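Local coordinates for protein phosphoinositol-specific phospholipase C (Pseudomonas sp., PDB 5FYP) that acts as a calcium-dependent phospholipase C, probably cleaving phosphoinositide lipids between the glycerol and the phosphorylated inositol head group, at residues A[14-19]-A[174-179]; A[167-172]-A[255-260]; A[48-53]-A[68-73]. All coordinates share one frame; numbering follows the deposited sequence.

Contact 1. Residues A[14-19]-A[174-179]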
loop_
_atom_site.group_PDB
_atom_site.type_symbol
_atom_site.label_atom_id
_atom_site.label_comp_id
_atom_site.label_asym_id
_atom_site.label_seq_id
_atom_site.Cartn_x
_atom_site.Cartn_y
_atom_site.Cartn_z
ATOM N N ASN A 14 -2.298 2.517 20.556
ATOM C CA ASN A 14 -1.461 1.542 21.247
ATOM C C ASN A 14 -1.589 0.128 20.677
ATOM O O ASN A 14 -1.093 -0.815 21.279
ATOM C CB ASN A 14 -1.762 1.574 22.747
ATOM C CG ASN A 14 -0.643 0.995 23.573
ATOM O OD1 ASN A 14 0.541 1.079 23.220
ATOM N ND2 ASN A 14 -1.014 0.409 24.697
ATOM N N THR A 15 -2.178 -0.013 19.487
ATOM C CA THR A 15 -2.352 -1.313 18.864
ATOM C C THR A 15 -1.277 -1.500 17.802
ATOM O O THR A 15 -1.043 -0.607 17.003
ATOM C CB THR A 15 -3.742 -1.401 18.222
ATOM O OG1 THR A 15 -4.752 -1.116 19.203
ATOM C CG2 THR A 15 -4.048 -2.741 17.642
ATOM N N PRO A 16 -0.650 -2.696 17.723
ATOM C CA PRO A 16 0.226 -3.007 16.604
ATOM C C PRO A 16 -0.470 -2.751 15.275
ATOM O O PRO A 16 -1.660 -3.029 15.151
ATOM C CB PRO A 16 0.499 -4.499 16.799
ATOM C CG PRO A 16 0.443 -4.664 18.291
ATOM C CD PRO A 16 -0.737 -3.819 18.676
ATOM N N PHE A 17 0.265 -2.268 14.292
ATOM C CA PHE A 17 -0.362 -1.915 13.017
ATOM C C PHE A 17 -1.135 -3.062 12.391
ATOM O O PHE A 17 -2.190 -2.856 11.790
ATOM C CB PHE A 17 0.715 -1.393 12.070
ATOM C CG PHE A 17 0.183 -0.791 10.776
ATOM C CD1 PHE A 17 -0.489 0.405 10.777
ATOM C CD2 PHE A 17 0.362 -1.441 9.567
ATOM C CE1 PHE A 17 -0.958 0.951 9.598
ATOM C CE2 PHE A 17 -0.103 -0.895 8.384
ATOM C CZ PHE A 17 -0.771 0.305 8.381
ATOM N N ASN A 18 -0.599 -4.278 12.527
ATOM C CA ASN A 18 -1.260 -5.466 12.000
ATOM C C ASN A 18 -2.557 -5.829 12.725
ATOM O O ASN A 18 -3.335 -6.623 12.209
ATOM C CB ASN A 18 -0.310 -6.655 11.980
ATOM C CG ASN A 18 0.238 -6.959 13.351
ATOM O OD1 ASN A 18 0.933 -6.127 13.965
ATOM N ND2 ASN A 18 0.021 -8.174 13.812
ATOM N N GLY A 19 -2.766 -5.259 13.916
ATOM C CA GLY A 19 -4.029 -5.440 14.646
ATOM C C GLY A 19 -5.056 -4.372 14.419
ATOM O O GLY A 19 -6.064 -4.352 15.153
ATOM N N TRP A 174 3.737 -5.869 14.591
ATOM C CA TRP A 174 4.323 -4.661 13.996
ATOM C C TRP A 174 4.438 -3.569 15.065
ATOM O O TRP A 174 3.753 -3.623 16.092
ATOM C CB TRP A 174 3.432 -4.152 12.863
ATOM C CG TRP A 174 3.410 -5.006 11.631
ATOM C CD1 TRP A 174 3.197 -6.353 11.550
ATOM C CD2 TRP A 174 3.540 -4.543 10.273
ATOM N NE1 TRP A 174 3.214 -6.757 10.231
ATOM C CE2 TRP A 174 3.414 -5.667 9.429
ATOM C CE3 TRP A 174 3.759 -3.283 9.685
ATOM C CZ2 TRP A 174 3.517 -5.576 8.059
ATOM C CZ3 TRP A 174 3.857 -3.196 8.318
ATOM C CH2 TRP A 174 3.766 -4.343 7.523
ATOM N N PRO A 175 5.219 -2.504 14.782
ATOM C CA PRO A 175 5.130 -1.325 15.637
ATOM C C PRO A 175 3.685 -0.825 15.712
ATOM O O PRO A 175 2.859 -1.039 14.802
ATOM C CB PRO A 175 6.038 -0.309 14.932
ATOM C CG PRO A 175 6.976 -1.159 14.105
ATOM C CD PRO A 175 6.110 -2.282 13.640
ATOM N N THR A 176 3.391 -0.137 16.803
ATOM C CA THR A 176 2.041 0.392 17.003
ATOM C C THR A 176 1.799 1.599 16.124
ATOM O O THR A 176 2.743 2.215 15.593
ATOM C CB THR A 176 1.768 0.797 18.469
ATOM O OG1 THR A 176 2.645 1.870 18.770
ATOM C CG2 THR A 176 1.978 -0.384 19.425
ATOM N N ALA A 177 0.542 1.991 15.985
ATOM C CA ALA A 177 0.243 3.249 15.290
ATOM C C ALA A 177 0.974 4.428 15.938
ATOM O O ALA A 177 1.489 5.290 15.224
ATOM C CB ALA A 177 -1.233 3.483 15.184
ATOM N N ASN A 178 1.032 4.465 17.266
ATOM C CA ASN A 178 1.807 5.504 17.962
ATOM C C ASN A 178 3.283 5.477 17.543
ATOM O O ASN A 178 3.882 6.511 17.263
ATOM C CB ASN A 178 1.698 5.322 19.479
ATOM C CG ASN A 178 2.426 6.393 20.231
ATOM O OD1 ASN A 178 2.107 7.542 20.059
ATOM N ND2 ASN A 178 3.425 6.027 21.004
ATOM N N ASP A 179 3.878 4.280 17.500
ATOM C CA ASP A 179 5.260 4.140 17.071
ATOM C C ASP A 179 5.450 4.672 15.634
ATOM O O ASP A 179 6.529 5.162 15.287
ATOM C CB ASP A 179 5.706 2.676 17.044
ATOM C CG ASP A 179 5.799 2.014 18.395
ATOM O OD1 ASP A 179 6.042 2.694 19.410
ATOM O OD2 ASP A 179 5.653 0.751 18.405
HETATM O O HOH W 1 2.352 2.399 21.218
#
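A single beta bridge between P16 and T176 ties together two loops of a fold whose family belongs to the TIM-barrel clan. Residues 14-19 lead into strand 20-25, and residues 174-179 lie in the loop ahead of strand 184-189. The bridge rests on two backbone hydrogen bonds, F17 N to P175 O (2.9 Å) and A177 N to T15 O (3.2 Å). T15 O also receives a CA-H...O contact from T176 CA, so one carbonyl oxygen meets two neighbouring residues. P16 CB lies against W174 O at 3.4 Å, packing the ring on the backbone of the facing loop.

Beyond the bridge, N18 takes over. Its CG sits between the backbone N and the carbonyl carbon (chi1 58°), and the side-chain amide reaches W174, where OD1 accepts from the backbone N of W174 at 2.9 Å. This donor stands above the amide plane, 43° out of it. OD1 also comes close to the indole, 3.3 Å from W174 CD1, while N18 CB packs against the same ring atom. The neighbouring ring atom, W174 NE1, donates to S256 O of the loop before strand 258-262. F17, buried, lies obliquely to the indole's six-membered ring, with the planes at 39°, and I258 of strand 258-262 packs on both aromatic side chains.

T176, itself extended, precedes a short run of helical backbone angles at 177-179. T176 N donates to D179 OD2, meeting the carboxylate from above its plane, and the two residues bond reciprocally: in an ST motif, T176 OG1 accepts from D179 N at 3.0 Å. The methyl of the same threonine turns to the opposing loop, where CG2 packs 3.6 Å from N14 O.

Contact 2. Residues A[167-172]-A[255-260]; sequences GNLKGK and YSHIGR
L169 and S256 form the tight part of this contact, where the turn after helix 165-168 meets the C-terminal end of helix 249-254. That helix closes in a Schellman motif, with S256 at positive phi, and the opposing segment makes a type II beta turn from L169 to K172. L169 CB is pressed against Y255 O at 3.2 Å, and S256 CB approaches L169 O at 3.3 Å. Further in, L169 CD1 touches H257 CD2 on the buried side, which also carries L154 and I158 of helix 151-158. The imidazole is held from both nitrogens, ND1 by N239 OD1 and NE2 by Q166 O.

Toward solvent the packing thins to K170 and Y255. The lysine chain leaves the backbone extended, with CG anti to the backbone N (chi1 -174°), and CD lies over one face of the phenol ring, 4.1 Å from its centroid, in a CH-pi contact offset toward the rim. G167 CA stands at the edge of the same ring.

Within the tight part, the one direct hydrogen bond across the two segments runs from S256 OG to K172 O (2.7 Å), in the plane of that carbonyl. A water held by G171 N at 2.7 Å donates to the same hydroxyl. With its proton committed to K172 O and its oxygen accepting from the water, the serine ties the second half of the turn, G171 and K172, to the end of the helix.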
loop_
_atom_site.group_PDB
_atom_site.type_symbol
_atom_site.label_atom_id
_atom_site.label_comp_id
_atom_site.label_asym_id
_atom_site.label_seq_id
_atom_site.Cartn_x
_atom_site.Cartn_y
_atom_site.Cartn_z
ATOM N N GLY A 167 7.856 -15.568 6.831
ATOM C CA GLY A 167 7.596 -16.528 7.900
ATOM C C GLY A 167 7.895 -16.019 9.291
ATOM O O GLY A 167 7.240 -16.445 10.261
ATOM N N ASN A 168 8.868 -15.127 9.443
ATOM C CA ASN A 168 9.208 -14.648 10.784
ATOM C C ASN A 168 8.187 -13.702 11.377
ATOM O O ASN A 168 8.128 -13.544 12.593
ATOM C CB ASN A 168 10.608 -14.071 10.815
ATOM C CG ASN A 168 11.680 -15.138 10.636
ATOM O OD1 ASN A 168 11.431 -16.321 10.818
ATOM N ND2 ASN A 168 12.880 -14.711 10.352
ATOM N N LEU A 169 7.335 -13.119 10.539
ATOM C CA LEU A 169 6.239 -12.295 11.070
ATOM C C LEU A 169 5.202 -13.065 11.848
ATOM O O LEU A 169 4.498 -12.470 12.658
ATOM C CB LEU A 169 5.561 -11.504 9.963
ATOM C CG LEU A 169 6.336 -10.234 9.559
ATOM C CD1 LEU A 169 5.859 -9.728 8.207
ATOM C CD2 LEU A 169 6.154 -9.159 10.599
ATOM N N LYS A 170 5.070 -14.366 11.600
ATOM C CA LYS A 170 4.059 -15.142 12.292
ATOM C C LYS A 170 4.309 -15.080 13.805
ATOM O O LYS A 170 5.388 -15.394 14.281
ATOM C CB LYS A 170 4.077 -16.584 11.793
ATOM C CG LYS A 170 2.956 -17.429 12.355
ATOM C CD LYS A 170 3.123 -18.892 11.901
ATOM C CE LYS A 170 4.231 -19.485 12.780
ATOM N NZ LYS A 170 4.283 -20.920 12.827
ATOM N N GLY A 171 3.306 -14.666 14.532
ATOM C CA GLY A 171 3.421 -14.559 15.996
ATOM C C GLY A 171 4.024 -13.257 16.469
ATOM O O GLY A 171 4.187 -13.062 17.661
ATOM N N LYS A 172 4.286 -12.338 15.543
ATOM C CA LYS A 172 4.940 -11.075 15.909
ATOM C C LYS A 172 4.012 -9.879 15.673
ATOM O O LYS A 172 3.119 -9.845 14.836
ATOM C CB LYS A 172 6.273 -10.924 15.151
ATOM C CG LYS A 172 7.417 -11.891 15.600
ATOM C CD LYS A 172 8.244 -11.307 16.744
ATOM C CE LYS A 172 9.500 -12.049 17.144
ATOM N NZ LYS A 172 9.442 -13.504 16.960
ATOM N N TYR A 255 -0.500 -14.622 10.030
ATOM C CA TYR A 255 0.920 -14.430 9.717
ATOM C C TYR A 255 1.430 -13.021 9.980
ATOM O O TYR A 255 2.596 -12.735 9.677
ATOM C CB TYR A 255 1.234 -14.854 8.257
ATOM C CG TYR A 255 1.691 -16.288 8.164
ATOM C CD1 TYR A 255 0.789 -17.351 8.240
ATOM C CD2 TYR A 255 3.050 -16.582 8.070
ATOM C CE1 TYR A 255 1.273 -18.658 8.205
ATOM C CE2 TYR A 255 3.518 -17.862 8.027
ATOM C CZ TYR A 255 2.629 -18.911 8.126
ATOM O OH TYR A 255 3.157 -20.182 8.111
ATOM N N SER A 256 0.590 -12.141 10.554
ATOM C CA SER A 256 0.982 -10.723 10.745
ATOM C C SER A 256 1.423 -10.093 9.436
ATOM O O SER A 256 2.331 -9.263 9.401
ATOM C CB SER A 256 2.013 -10.539 11.836
ATOM O OG SER A 256 1.440 -10.985 13.062
ATOM N N HIS A 257 0.741 -10.478 8.336
ATOM C CA HIS A 257 0.885 -9.739 7.077
ATOM C C HIS A 257 -0.296 -8.793 6.931
ATOM O O HIS A 257 -1.420 -9.141 7.267
ATOM C CB HIS A 257 0.861 -10.685 5.871
ATOM C CG HIS A 257 2.010 -11.648 5.794
ATOM N ND1 HIS A 257 2.176 -12.432 4.688
ATOM C CD2 HIS A 257 2.998 -11.984 6.636
ATOM C CE1 HIS A 257 3.222 -13.219 4.858
ATOM N NE2 HIS A 257 3.729 -12.984 6.040
ATOM N N ILE A 258 -0.072 -7.606 6.364
ATOM C CA ILE A 258 -1.167 -6.654 6.177
ATOM C C ILE A 258 -1.973 -7.056 4.961
ATOM O O ILE A 258 -1.481 -6.994 3.806
ATOM C CB ILE A 258 -0.667 -5.215 6.054
ATOM C CG1 ILE A 258 0.248 -4.829 7.207
ATOM C CG2 ILE A 258 -1.836 -4.254 5.927
ATOM C CD1 ILE A 258 -0.342 -4.994 8.583
ATOM N N GLY A 259 -3.221 -7.467 5.187
ATOM C CA GLY A 259 -4.120 -7.892 4.110
ATOM C C GLY A 259 -4.977 -6.771 3.619
ATOM O O GLY A 259 -5.566 -6.044 4.422
ATOM N N ARG A 260 -5.098 -6.677 2.295
ATOM C CA ARG A 260 -6.004 -5.722 1.644
ATOM C C ARG A 260 -6.981 -6.504 0.784
ATOM O O ARG A 260 -6.581 -7.416 0.054
ATOM C CB ARG A 260 -5.241 -4.730 0.792
ATOM C CG ARG A 260 -6.120 -3.687 0.117
ATOM C CD ARG A 260 -5.295 -2.482 -0.338
ATOM N NE ARG A 260 -6.049 -1.447 -1.041
ATOM C CZ ARG A 260 -6.382 -1.520 -2.301
ATOM N NH1 ARG A 260 -6.133 -2.619 -3.004
ATOM N NH2 ARG A 260 -7.012 -0.486 -2.859
HETATM O O HOH W 2 0.943 -13.463 13.831
#

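Contact 3. Residues A[48-53]-A[68-73]; sequences ELDFWD and VRHNPG. With CA (calcium ion), chain I.
R69 and W52 meet through two first torsions. R69 CG lies between the backbone N and the carbonyl carbon (chi1 66°), starting an extended chain to NE, and W52 CG lies anti to its carbonyl carbon (chi1 -64°). The guanidinium stacks on the indole, R69 CZ 4.0 Å from the centroid of the five-membered ring, a cation-pi contact with planes 24° apart. P72 CA lies over the six-membered ring, on the same face as the guanidinium. At the edge, W52 NE1 donates to R69 O (2.9 Å) within the indole plane, though the donor stands well above the plane of the carbonyl.

The backbones join at F51 and V68, an antiparallel non-hydrogen-bonded pair that ends the sheet, with V68 CG1 against L49 CD2 (3.9 Å). R69 N adds a weak bond to D50 O.

D50 and E48 of the same strand bind the calcium, through OD1 at 2.3 Å and OE2 at 2.4 Å; N27, D119 and two waters complete the site. D50 OD2 takes a bond from one of these waters (2.7 Å) and another from Y29 OH, while H70 CD2 approaches it edge-on at 3.6 Å.

R69 NH2 donates to P72 O (2.9 Å) and Q54 O, and NH1 to G79 O. The arginine's charge is thus probably shared between carbonyl oxygens and the indole face, so this one side chain joins the backbone of the 68-73 loop to the strand that carries two calcium ligands.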
loop_
_atom_site.group_PDB
_atom_site.type_symbol
_atom_site.label_atom_id
_atom_site.label_comp_id
_atom_site.label_asym_id
_atom_site.label_seq_id
_atom_site.Cartn_x
_atom_site.Cartn_y
_atom_site.Cartn_z
ATOM N N GLU A 48 -4.605 5.144 -2.814
ATOM C CA GLU A 48 -4.205 4.297 -3.949
ATOM C C GLU A 48 -3.894 5.173 -5.152
ATOM O O GLU A 48 -4.620 6.119 -5.436
ATOM C CB GLU A 48 -5.294 3.289 -4.310
ATOM C CG GLU A 48 -4.929 2.350 -5.451
ATOM C CD GLU A 48 -5.891 1.198 -5.637
ATOM O OE1 GLU A 48 -7.007 1.255 -5.091
ATOM O OE2 GLU A 48 -5.514 0.231 -6.361
ATOM N N LEU A 49 -2.844 4.787 -5.871
ATOM C CA LEU A 49 -2.430 5.391 -7.124
ATOM C C LEU A 49 -2.182 4.299 -8.140
ATOM O O LEU A 49 -1.389 3.400 -7.878
ATOM C CB LEU A 49 -1.145 6.225 -6.940
ATOM C CG LEU A 49 -1.312 7.470 -6.097
ATOM C CD1 LEU A 49 -0.005 7.971 -5.539
ATOM C CD2 LEU A 49 -2.028 8.561 -6.893
ATOM N N ASP A 50 -2.790 4.413 -9.334
ATOM C CA ASP A 50 -2.462 3.535 -10.458
ATOM C C ASP A 50 -1.431 4.247 -11.319
ATOM O O ASP A 50 -1.671 5.396 -11.741
ATOM C CB ASP A 50 -3.696 3.251 -11.323
ATOM C CG ASP A 50 -4.738 2.370 -10.647
ATOM O OD1 ASP A 50 -4.477 1.816 -9.581
ATOM O OD2 ASP A 50 -5.849 2.253 -11.225
ATOM N N PHE A 51 -0.301 3.580 -11.603
ATOM C CA PHE A 51 0.773 4.298 -12.288
ATOM C C PHE A 51 1.298 3.547 -13.491
ATOM O O PHE A 51 1.471 2.323 -13.491
ATOM C CB PHE A 51 1.874 4.729 -11.304
ATOM C CG PHE A 51 2.751 3.621 -10.774
ATOM C CD1 PHE A 51 2.373 2.800 -9.710
ATOM C CD2 PHE A 51 4.029 3.441 -11.294
ATOM C CE1 PHE A 51 3.224 1.831 -9.208
ATOM C CE2 PHE A 51 4.888 2.494 -10.778
ATOM C CZ PHE A 51 4.489 1.683 -9.748
ATOM N N TRP A 52 1.540 4.336 -14.528
ATOM C CA TRP A 52 1.886 3.876 -15.887
ATOM C C TRP A 52 3.233 4.426 -16.268
ATOM O O TRP A 52 3.584 5.576 -15.957
ATOM C CB TRP A 52 0.823 4.374 -16.880
ATOM C CG TRP A 52 -0.551 3.812 -16.643
ATOM C CD1 TRP A 52 -1.453 4.193 -15.702
ATOM C CD2 TRP A 52 -1.145 2.714 -17.339
ATOM N NE1 TRP A 52 -2.562 3.390 -15.770
ATOM C CE2 TRP A 52 -2.405 2.480 -16.768
ATOM C CE3 TRP A 52 -0.726 1.903 -18.389
ATOM C CZ2 TRP A 52 -3.243 1.455 -17.200
ATOM C CZ3 TRP A 52 -1.557 0.886 -18.819
ATOM C CH2 TRP A 52 -2.797 0.668 -18.220
ATOM N N ASP A 53 4.004 3.617 -16.987
ATOM C CA ASP A 53 5.272 4.081 -17.540
ATOM C C ASP A 53 5.077 5.029 -18.723
ATOM O O ASP A 53 5.829 5.974 -18.925
ATOM C CB ASP A 53 6.094 2.878 -18.013
ATOM C CG ASP A 53 6.762 2.142 -16.869
ATOM O OD1 ASP A 53 6.082 1.820 -15.870
ATOM O OD2 ASP A 53 8.002 1.959 -16.933
ATOM N N VAL A 68 -0.158 8.943 -13.789
ATOM C CA VAL A 68 -1.230 8.396 -12.954
ATOM C C VAL A 68 -2.550 8.567 -13.699
ATOM O O VAL A 68 -2.979 9.688 -13.985
ATOM C CB VAL A 68 -1.272 9.033 -11.564
ATOM C CG1 VAL A 68 -2.531 8.658 -10.802
ATOM C CG2 VAL A 68 -0.030 8.657 -10.767
ATOM N N ARG A 69 -3.192 7.426 -13.960
ATOM C CA ARG A 69 -4.492 7.356 -14.637
ATOM C C ARG A 69 -5.027 5.942 -14.490
ATOM O O ARG A 69 -4.264 5.018 -14.143
ATOM C CB ARG A 69 -4.385 7.703 -16.120
ATOM C CG ARG A 69 -3.576 6.697 -16.926
ATOM C CD ARG A 69 -3.600 7.047 -18.403
ATOM N NE ARG A 69 -2.843 6.070 -19.199
ATOM C CZ ARG A 69 -1.530 6.067 -19.325
ATOM N NH1 ARG A 69 -0.793 7.052 -18.824
ATOM N NH2 ARG A 69 -0.928 5.047 -19.968
ATOM N N HIS A 70 -6.296 5.760 -14.833
ATOM C CA HIS A 70 -6.897 4.448 -14.746
ATOM C C HIS A 70 -6.689 3.591 -16.000
ATOM O O HIS A 70 -6.285 2.436 -15.896
ATOM C CB HIS A 70 -8.380 4.574 -14.443
ATOM C CG HIS A 70 -9.063 3.266 -14.165
ATOM N ND1 HIS A 70 -10.027 2.745 -14.980
ATOM C CD2 HIS A 70 -8.856 2.339 -13.211
ATOM C CE1 HIS A 70 -10.446 1.589 -14.502
ATOM N NE2 HIS A 70 -9.740 1.312 -13.436
ATOM N N ASN A 71 -6.992 4.158 -17.152
ATOM C CA ASN A 71 -7.026 3.374 -18.377
ATOM C C ASN A 71 -5.724 3.411 -19.163
ATOM O O ASN A 71 -4.929 4.297 -18.963
ATOM C CB ASN A 71 -8.175 3.854 -19.248
ATOM C CG ASN A 71 -9.523 3.689 -18.563
ATOM O OD1 ASN A 71 -10.265 4.641 -18.409
ATOM N ND2 ASN A 71 -9.793 2.492 -18.060
ATOM N N PRO A 72 -5.496 2.416 -20.048
ATOM C CA PRO A 72 -4.249 2.415 -20.821
ATOM C C PRO A 72 -4.024 3.652 -21.650
ATOM O O PRO A 72 -2.886 4.075 -21.802
ATOM C CB PRO A 72 -4.381 1.202 -21.750
ATOM C CG PRO A 72 -5.455 0.356 -21.200
ATOM C CD PRO A 72 -6.256 1.169 -20.203
ATOM N N GLY A 73 -5.093 4.220 -22.188
ATOM C CA GLY A 73 -4.977 5.503 -22.938
ATOM C C GLY A 73 -4.770 5.364 -24.475
ATOM O O GLY A 73 -4.724 6.381 -25.240
HETATM CA CA CA I . -5.954 0.258 -8.712
HETATM O O HOH W 3 -6.966 -0.195 -10.862
HETATM O O HOH W 4 -7.552 -1.503 -8.369
#

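From the N terminus, residues 14-19 open contact 1. Contact 3 then closes a short loop between 48-53 and 68-73, nested inside the long loop that 174-179 ends. Before contact 1 closes, 167-172 opens contact 2, which finishes at 255-260, so contacts 1 and 2 cross while contacts 3 and 2 follow in series. The crossing pair touch where N18 ND2 packs against S256 OG. Contact 3 lies on the opposite side of the chain's centre, its centre about 31 Å from that of contact 1, yet the far end of 255-260 reaches it: R260 NH2 forms a salt bridge with E48 OE1. Strand 258-262 thereby runs from the side of contacts 1 and 2 toward the calcium site.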